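Tryptophan--tRNA ligase (Mycoplasma pneumoniae, PDB 2YY5) probably catalyses the ATP-dependent attachment of tryptophan to tRNA(Trp), as a homodimeric class I aminoacyl-tRNA synthetase. Local coordinates at residues L216-P219 and K220-V224; A277-S280 and T281-Y284; L298-N301 and I302-R306. The protein carries 1 engineered substitution. All coordinates share one frame; numbering follows the deposited sequence.

Interaction 1. Residues L216-P219 and K220-V224; sequences LDDP and KEVVV
P219 lays its ring against V222 at the point where a loop becomes a helix. Among the apolar side-chain atoms the nearest are P219 CG and V222 CG2, 3.3 Å apart, and P219 CD follows at 3.9 Å from the same methyl. V222 holds CG1 anti to its backbone N (chi1 178°), which leaves CG2 beside that N and turned to the proline ring. The other methyl, CG1, faces the carboxylate of D218, with D218 OD2 at 3.9 Å; the two side chains lie roughly at right angles. V223 CG2 comes to D218 CB, again at 3.9 Å, so D218 is touched by two successive valines. The first backbone bond of the helix runs from V223 N to P219 O at 3.0 Å, with a nearly straight N-H...O angle of 166°, while V222 N gives the same oxygen a weak, bent bond. P219 is thus the N-cap residue of helix 220-228, and its carbonyl starts the helical pattern. Further out, K220 and E221 form a surface salt bridge, K220 NZ to E221 OE1 at 3.1 Å, in which the ammonium comes from above the carboxylate plane. The lysine chain is extended until a bend at chi4 (80°) brings NZ round to the glutamate, and E221 OE2 lies 4.0 Å from P219 CB. D218 OD1 has two further partners: a salt bridge with K226, farther along the same helix, and a hydrogen bond from the backbone N of Y215. V223 also packs on T295 of helix 284-308, and the side chain of D218 is about 8 Å from that of M203 in the predicted KMSKS region.

Interaction 2. Residues A277-S280 and T281-Y284; sequences AYFS and TKSY
T281 forms, with S280, the two corners of the turn that brings K282 back over Y278 as the chain leaves the short helix 275-278. OG1 of T281 sits between its backbone N and its carbonyl carbon (chi1 70°), and that leaves CG2 beside the backbone N, on the S280 side. Next comes K282, which carries most of the contact. Its backbone N donates to F279 O at 3.1 Å, with an N-H...O angle of 167°, approaching from well above the carbonyl plane. This bond closes the turn as a type I beta turn, part of the link between helix 275-278 and the long helix 284-308. From there the lysine side chain runs back across Y278. K282 CD lies 3.4 Å from Y278 CE2, and CE stands over one face of the ring, 3.6 Å from its centroid and 28° off the normal, offset toward the rim: a CH-pi contact made by the methylene next to the charge. A bend at chi4 then leaves NZ 3.9 Å from Y278 OH. The phenol ring in turn lays its CD2 over the centre of the F279 ring, whose side chain is buried against I238 and L255, while K282 CB comes to 4.3 Å from F279 CD1. S283 ends the loop as N-cap of helix 284-308: its OG accepts a weak bond from L285 N, and S283 N donates to D286 OD1, the reciprocal half of a capping box.

Interaction 3. Residues L298-N301 and I302-R306; sequences LLVN and IQRKR
Q303 and L299 meet one turn apart on helix 284-308, in the i to i+4 relation of an alpha-helix. From the start the glutamine climbs over the carbonyl of L299: its CB is 3.3 Å from L299 O and its CG 3.2 Å. CG is set beside the backbone N (chi1 -67°) and the chain is extended beyond it, so that CD still passes L299 O and the amide ends over the leucine side chain. NE2 comes to 3.2 Å from L299 CB, but its polar partner lies in the loop before helix 220-228, where it donates a hydrogen bond to the carbonyl of D218. L299 O is itself held twice: Q303 N donates to it at 2.7 Å, almost in line with the carbonyl, and I302 N from well above the carbonyl plane. Around the helix, L298 CD1 packs on I302 CG1 at 3.3 Å, the two side chains slanting across each other, and I302 goes on to V71 of helix 54-71, the helix that K305 touches at A70. On the more exposed flank R304, bent at chi2 and chi3, folds back along the helix, bringing R304 NH1 to 3.7 Å from N301 CB.

How the interactions relate
The three contacts follow one another along the chain without overlap, and each is local: interaction 1 starts helix 220-228, interaction 2 is the turn leading into helix 284-308, and interaction 3 lies near the far end of that helix. Interactions 1 and 3 are neighbours, with centres 11 Å apart; V223 CG2 meets L299 CD2 at 3.4 Å, so the start of helix 220-228 packs against helix 284-308, and D218 O and Q303 NE2 also join the two, probably by a hydrogen bond. Interaction 2 stands apart at the surface, its centre about 25 Å from interaction 1 and 29 Å from interaction 3. The long helix therefore links an outlying turn to the region near the predicted KMSKS residues.

Interaction 1. Residues L216-P219 and K220-V224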
loop_
_atom_site.group_PDB
_atom_site.type_symbol
_atom_site.label_atom_id
_atom_site.label_comp_id
_atom_site.label_asym_id
_atom_site.label_seq_id
_atom_site.Cartn_x
_atom_site.Cartn_y
_atom_site.Cartn_z
ATOM N N LEU B 216 2.761 13.003 28.220
ATOM C CA LEU B 216 3.595 12.139 29.040
ATOM C C LEU B 216 4.941 12.784 29.384
ATOM O O LEU B 216 5.574 12.418 30.368
ATOM C CB LEU B 216 3.787 10.789 28.332
ATOM C CG LEU B 216 2.769 9.710 28.734
ATOM C CD1 LEU B 216 1.388 10.311 28.901
ATOM C CD2 LEU B 216 2.756 8.603 27.706
ATOM N N ASP B 217 5.365 13.758 28.582
ATOM C CA ASP B 217 6.622 14.449 28.835
ATOM C C ASP B 217 6.375 15.878 29.327
ATOM O O ASP B 217 7.173 16.784 29.086
ATOM C CB ASP B 217 7.491 14.481 27.575
ATOM C CG ASP B 217 6.866 15.278 26.448
ATOM O OD1 ASP B 217 6.085 16.211 26.727
ATOM O OD2 ASP B 217 7.173 14.981 25.273
ATOM N N ASP B 218 5.257 16.079 30.004
ATOM C CA ASP B 218 4.933 17.394 30.529
ATOM C C ASP B 218 5.598 17.522 31.901
ATOM O O ASP B 218 5.520 16.601 32.713
ATOM C CB ASP B 218 3.415 17.531 30.682
ATOM C CG ASP B 218 2.791 18.421 29.626
ATOM O OD1 ASP B 218 1.544 18.483 29.582
ATOM O OD2 ASP B 218 3.527 19.070 28.849
ATOM N N PRO B 219 6.290 18.646 32.166
ATOM C CA PRO B 219 6.925 18.793 33.482
ATOM C C PRO B 219 5.874 19.006 34.573
ATOM O O PRO B 219 4.753 19.423 34.285
ATOM C CB PRO B 219 7.855 19.997 33.294
ATOM C CG PRO B 219 7.225 20.768 32.162
ATOM C CD PRO B 219 6.759 19.685 31.230
ATOM N N LYS B 220 6.224 18.711 35.824
ATOM C CA LYS B 220 5.274 18.864 36.923
ATOM C C LYS B 220 4.557 20.211 36.985
ATOM O O LYS B 220 3.337 20.256 37.187
ATOM C CB LYS B 220 5.947 18.581 38.272
ATOM C CG LYS B 220 7.261 19.332 38.551
ATOM C CD LYS B 220 7.907 18.844 39.870
ATOM C CE LYS B 220 9.407 19.168 39.995
ATOM N NZ LYS B 220 9.732 20.563 40.410
ATOM N N GLU B 221 5.287 21.306 36.800
ATOM C CA GLU B 221 4.655 22.616 36.876
ATOM C C GLU B 221 3.585 22.801 35.820
ATOM O O GLU B 221 2.581 23.478 36.055
ATOM C CB GLU B 221 5.689 23.733 36.767
ATOM C CG GLU B 221 6.672 23.754 37.909
ATOM C CD GLU B 221 7.909 22.928 37.632
ATOM O OE1 GLU B 221 8.761 22.827 38.538
ATOM O OE2 GLU B 221 8.037 22.391 36.509
ATOM N N VAL B 222 3.789 22.196 34.658
ATOM C CA VAL B 222 2.808 22.306 33.591
ATOM C C VAL B 222 1.593 21.441 33.939
ATOM O O VAL B 222 0.452 21.869 33.771
ATOM C CB VAL B 222 3.421 21.893 32.233
ATOM C CG1 VAL B 222 2.369 21.961 31.136
ATOM C CG2 VAL B 222 4.592 22.822 31.900
ATOM N N VAL B 223 1.840 20.236 34.447
ATOM C CA VAL B 223 0.759 19.339 34.852
ATOM C C VAL B 223 -0.105 20.024 35.918
ATOM O O VAL B 223 -1.340 19.929 35.892
ATOM C CB VAL B 223 1.313 18.017 35.438
ATOM C CG1 VAL B 223 0.175 17.176 35.986
ATOM C CG2 VAL B 223 2.075 17.245 34.366
ATOM N N VAL B 224 0.555 20.714 36.852
ATOM C CA VAL B 224 -0.135 21.436 37.919
ATOM C C VAL B 224 -1.076 22.502 37.362
ATOM O O VAL B 224 -2.250 22.558 37.739
ATOM C CB VAL B 224 0.865 22.125 38.879
ATOM C CG1 VAL B 224 0.138 23.116 39.777
ATOM C CG2 VAL B 224 1.556 21.089 39.738
#

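Interaction 2. Residues A277-S280 and T281-Y284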
loop_
_atom_site.group_PDB
_atom_site.type_symbol
_atom_site.label_atom_id
_atom_site.label_comp_id
_atom_site.label_asym_id
_atom_site.label_seq_id
_atom_site.Cartn_x
_atom_site.Cartn_y
_atom_site.Cartn_z
ATOM N N ALA B 277 -17.594 8.803 48.201
ATOM C CA ALA B 277 -17.787 8.992 49.638
ATOM C C ALA B 277 -16.710 9.926 50.198
ATOM O O ALA B 277 -16.981 10.765 51.052
ATOM C CB ALA B 277 -17.749 7.646 50.362
ATOM N N TYR B 278 -15.487 9.781 49.706
ATOM C CA TYR B 278 -14.387 10.616 50.156
ATOM C C TYR B 278 -14.591 12.083 49.765
ATOM O O TYR B 278 -14.439 12.991 50.586
ATOM C CB TYR B 278 -13.068 10.118 49.556
ATOM C CG TYR B 278 -11.888 10.975 49.948
ATOM C CD1 TYR B 278 -11.227 10.772 51.159
ATOM C CD2 TYR B 278 -11.475 12.035 49.144
ATOM C CE1 TYR B 278 -10.189 11.609 51.561
ATOM C CE2 TYR B 278 -10.443 12.875 49.539
ATOM C CZ TYR B 278 -9.803 12.657 50.748
ATOM O OH TYR B 278 -8.785 13.497 51.144
ATOM N N PHE B 279 -14.922 12.317 48.501
ATOM C CA PHE B 279 -15.119 13.678 48.019
ATOM C C PHE B 279 -16.489 14.222 48.377
ATOM O O PHE B 279 -16.847 15.351 48.019
ATOM C CB PHE B 279 -14.893 13.718 46.510
ATOM C CG PHE B 279 -13.456 13.567 46.131
ATOM C CD1 PHE B 279 -12.563 14.613 46.342
ATOM C CD2 PHE B 279 -12.974 12.360 45.632
ATOM C CE1 PHE B 279 -11.209 14.462 46.067
ATOM C CE2 PHE B 279 -11.622 12.197 45.353
ATOM C CZ PHE B 279 -10.737 13.249 45.572
ATOM N N SER B 280 -17.237 13.407 49.107
ATOM C CA SER B 280 -18.575 13.759 49.547
ATOM C C SER B 280 -18.627 15.129 50.230
ATOM O O SER B 280 -19.553 15.910 49.997
ATOM C CB SER B 280 -19.089 12.686 50.505
ATOM O OG SER B 280 -20.500 12.646 50.513
ATOM N N THR B 281 -17.629 15.420 51.063
ATOM C CA THR B 281 -17.583 16.686 51.791
ATOM C C THR B 281 -16.475 17.625 51.323
ATOM O O THR B 281 -16.093 18.542 52.054
ATOM C CB THR B 281 -17.362 16.450 53.302
ATOM O OG1 THR B 281 -16.029 15.966 53.521
ATOM C CG2 THR B 281 -18.359 15.432 53.834
ATOM N N LYS B 282 -15.967 17.416 50.115
ATOM C CA LYS B 282 -14.879 18.251 49.616
ATOM C C LYS B 282 -15.199 19.022 48.340
ATOM O O LYS B 282 -16.173 18.726 47.647
ATOM C CB LYS B 282 -13.635 17.381 49.428
ATOM C CG LYS B 282 -13.259 16.648 50.705
ATOM C CD LYS B 282 -12.120 15.683 50.515
ATOM C CE LYS B 282 -11.807 14.973 51.824
ATOM N NZ LYS B 282 -11.360 15.915 52.878
ATOM N N SER B 283 -14.365 20.015 48.040
ATOM C CA SER B 283 -14.549 20.866 46.866
ATOM C C SER B 283 -13.909 20.308 45.607
ATOM O O SER B 283 -13.113 19.369 45.663
ATOM C CB SER B 283 -13.950 22.242 47.126
ATOM O OG SER B 283 -12.540 22.153 47.198
ATOM N N TYR B 284 -14.267 20.897 44.469
ATOM C CA TYR B 284 -13.709 20.484 43.186
ATOM C C TYR B 284 -12.201 20.725 43.226
ATOM O O TYR B 284 -11.422 20.021 42.582
ATOM C CB TYR B 284 -14.326 21.297 42.044
ATOM C CG TYR B 284 -15.725 20.878 41.630
ATOM C CD1 TYR B 284 -16.382 21.531 40.586
ATOM C CD2 TYR B 284 -16.373 19.804 42.245
ATOM C CE1 TYR B 284 -17.640 21.127 40.159
ATOM C CE2 TYR B 284 -17.633 19.390 41.824
ATOM C CZ TYR B 284 -18.260 20.056 40.776
ATOM O OH TYR B 284 -19.496 19.638 40.327
#

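Interaction 3. Residues L298-N301 and I302-R306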
loop_
_atom_site.group_PDB
_atom_site.type_symbol
_atom_site.label_atom_id
_atom_site.label_comp_id
_atom_site.label_asym_id
_atom_site.label_seq_id
_atom_site.Cartn_x
_atom_site.Cartn_y
_atom_site.Cartn_z
ATOM N N LEU B 298 2.942 9.709 38.694
ATOM C CA LEU B 298 3.060 8.797 37.564
ATOM C C LEU B 298 4.038 9.341 36.514
ATOM O O LEU B 298 5.000 8.662 36.140
ATOM C CB LEU B 298 1.676 8.559 36.944
ATOM C CG LEU B 298 1.421 7.492 35.860
ATOM C CD1 LEU B 298 2.190 7.845 34.624
ATOM C CD2 LEU B 298 1.797 6.101 36.349
ATOM N N LEU B 299 3.811 10.564 36.046
ATOM C CA LEU B 299 4.692 11.141 35.035
ATOM C C LEU B 299 6.159 11.163 35.464
ATOM O O LEU B 299 7.039 10.738 34.708
ATOM C CB LEU B 299 4.212 12.548 34.661
ATOM C CG LEU B 299 3.115 12.623 33.587
ATOM C CD1 LEU B 299 2.220 11.415 33.646
ATOM C CD2 LEU B 299 2.297 13.872 33.786
ATOM N N VAL B 300 6.419 11.645 36.679
ATOM C CA VAL B 300 7.783 11.712 37.196
ATOM C C VAL B 300 8.417 10.321 37.215
ATOM O O VAL B 300 9.606 10.178 36.961
ATOM C CB VAL B 300 7.801 12.346 38.614
ATOM C CG1 VAL B 300 9.166 12.181 39.271
ATOM C CG2 VAL B 300 7.464 13.822 38.510
ATOM N N ASN B 301 7.613 9.300 37.488
ATOM C CA ASN B 301 8.105 7.924 37.522
ATOM C C ASN B 301 8.258 7.303 36.126
ATOM O O ASN B 301 8.967 6.312 35.955
ATOM C CB ASN B 301 7.185 7.055 38.383
ATOM C CG ASN B 301 7.545 5.583 38.319
ATOM O OD1 ASN B 301 7.108 4.863 37.419
ATOM N ND2 ASN B 301 8.357 5.129 39.269
ATOM N N ILE B 302 7.587 7.875 35.132
ATOM C CA ILE B 302 7.711 7.365 33.770
ATOM C C ILE B 302 8.929 8.070 33.187
ATOM O O ILE B 302 9.854 7.436 32.675
ATOM C CB ILE B 302 6.490 7.718 32.876
ATOM C CG1 ILE B 302 5.190 7.173 33.474
ATOM C CG2 ILE B 302 6.714 7.164 31.471
ATOM C CD1 ILE B 302 5.170 5.676 33.659
ATOM N N GLN B 303 8.914 9.396 33.274
ATOM C CA GLN B 303 10.000 10.220 32.767
ATOM C C GLN B 303 11.306 9.780 33.419
ATOM O O GLN B 303 12.367 9.831 32.810
ATOM C CB GLN B 303 9.693 11.696 33.059
ATOM C CG GLN B 303 8.487 12.228 32.261
ATOM C CD GLN B 303 7.960 13.575 32.751
ATOM O OE1 GLN B 303 8.727 14.503 33.006
ATOM N NE2 GLN B 303 6.640 13.687 32.869
ATOM N N ARG B 304 11.201 9.319 34.660
ATOM C CA ARG B 304 12.346 8.851 35.430
ATOM C C ARG B 304 12.935 7.622 34.754
ATOM O O ARG B 304 14.070 7.632 34.291
ATOM C CB ARG B 304 11.893 8.478 36.851
ATOM C CG ARG B 304 13.008 8.301 37.877
ATOM C CD ARG B 304 12.743 7.113 38.816
ATOM N NE ARG B 304 11.416 7.114 39.444
ATOM C CZ ARG B 304 10.988 8.009 40.334
ATOM N NH1 ARG B 304 9.762 7.911 40.840
ATOM N NH2 ARG B 304 11.776 9.004 40.722
ATOM N N LYS B 305 12.146 6.558 34.703
ATOM C CA LYS B 305 12.576 5.304 34.107
ATOM C C LYS B 305 12.868 5.436 32.616
ATOM O O LYS B 305 13.790 4.813 32.088
ATOM C CB LYS B 305 11.501 4.238 34.328
ATOM C CG LYS B 305 11.347 3.782 35.770
ATOM C CD LYS B 305 10.221 2.761 35.912
ATOM C CE LYS B 305 10.363 1.928 37.183
ATOM N NZ LYS B 305 10.417 2.746 38.435
ATOM N N ARG B 306 12.066 6.249 31.944
ATOM C CA ARG B 306 12.213 6.467 30.512
ATOM C C ARG B 306 13.607 6.978 30.187
ATOM O O ARG B 306 14.132 6.744 29.096
ATOM C CB ARG B 306 11.153 7.466 30.042
ATOM C CG ARG B 306 11.196 7.793 28.577
ATOM C CD ARG B 306 9.853 8.319 28.127
ATOM N NE ARG B 306 9.947 9.086 26.891
ATOM C CZ ARG B 306 10.685 10.182 26.752
ATOM N NH1 ARG B 306 10.707 10.824 25.594
ATOM N NH2 ARG B 306 11.409 10.633 27.768
#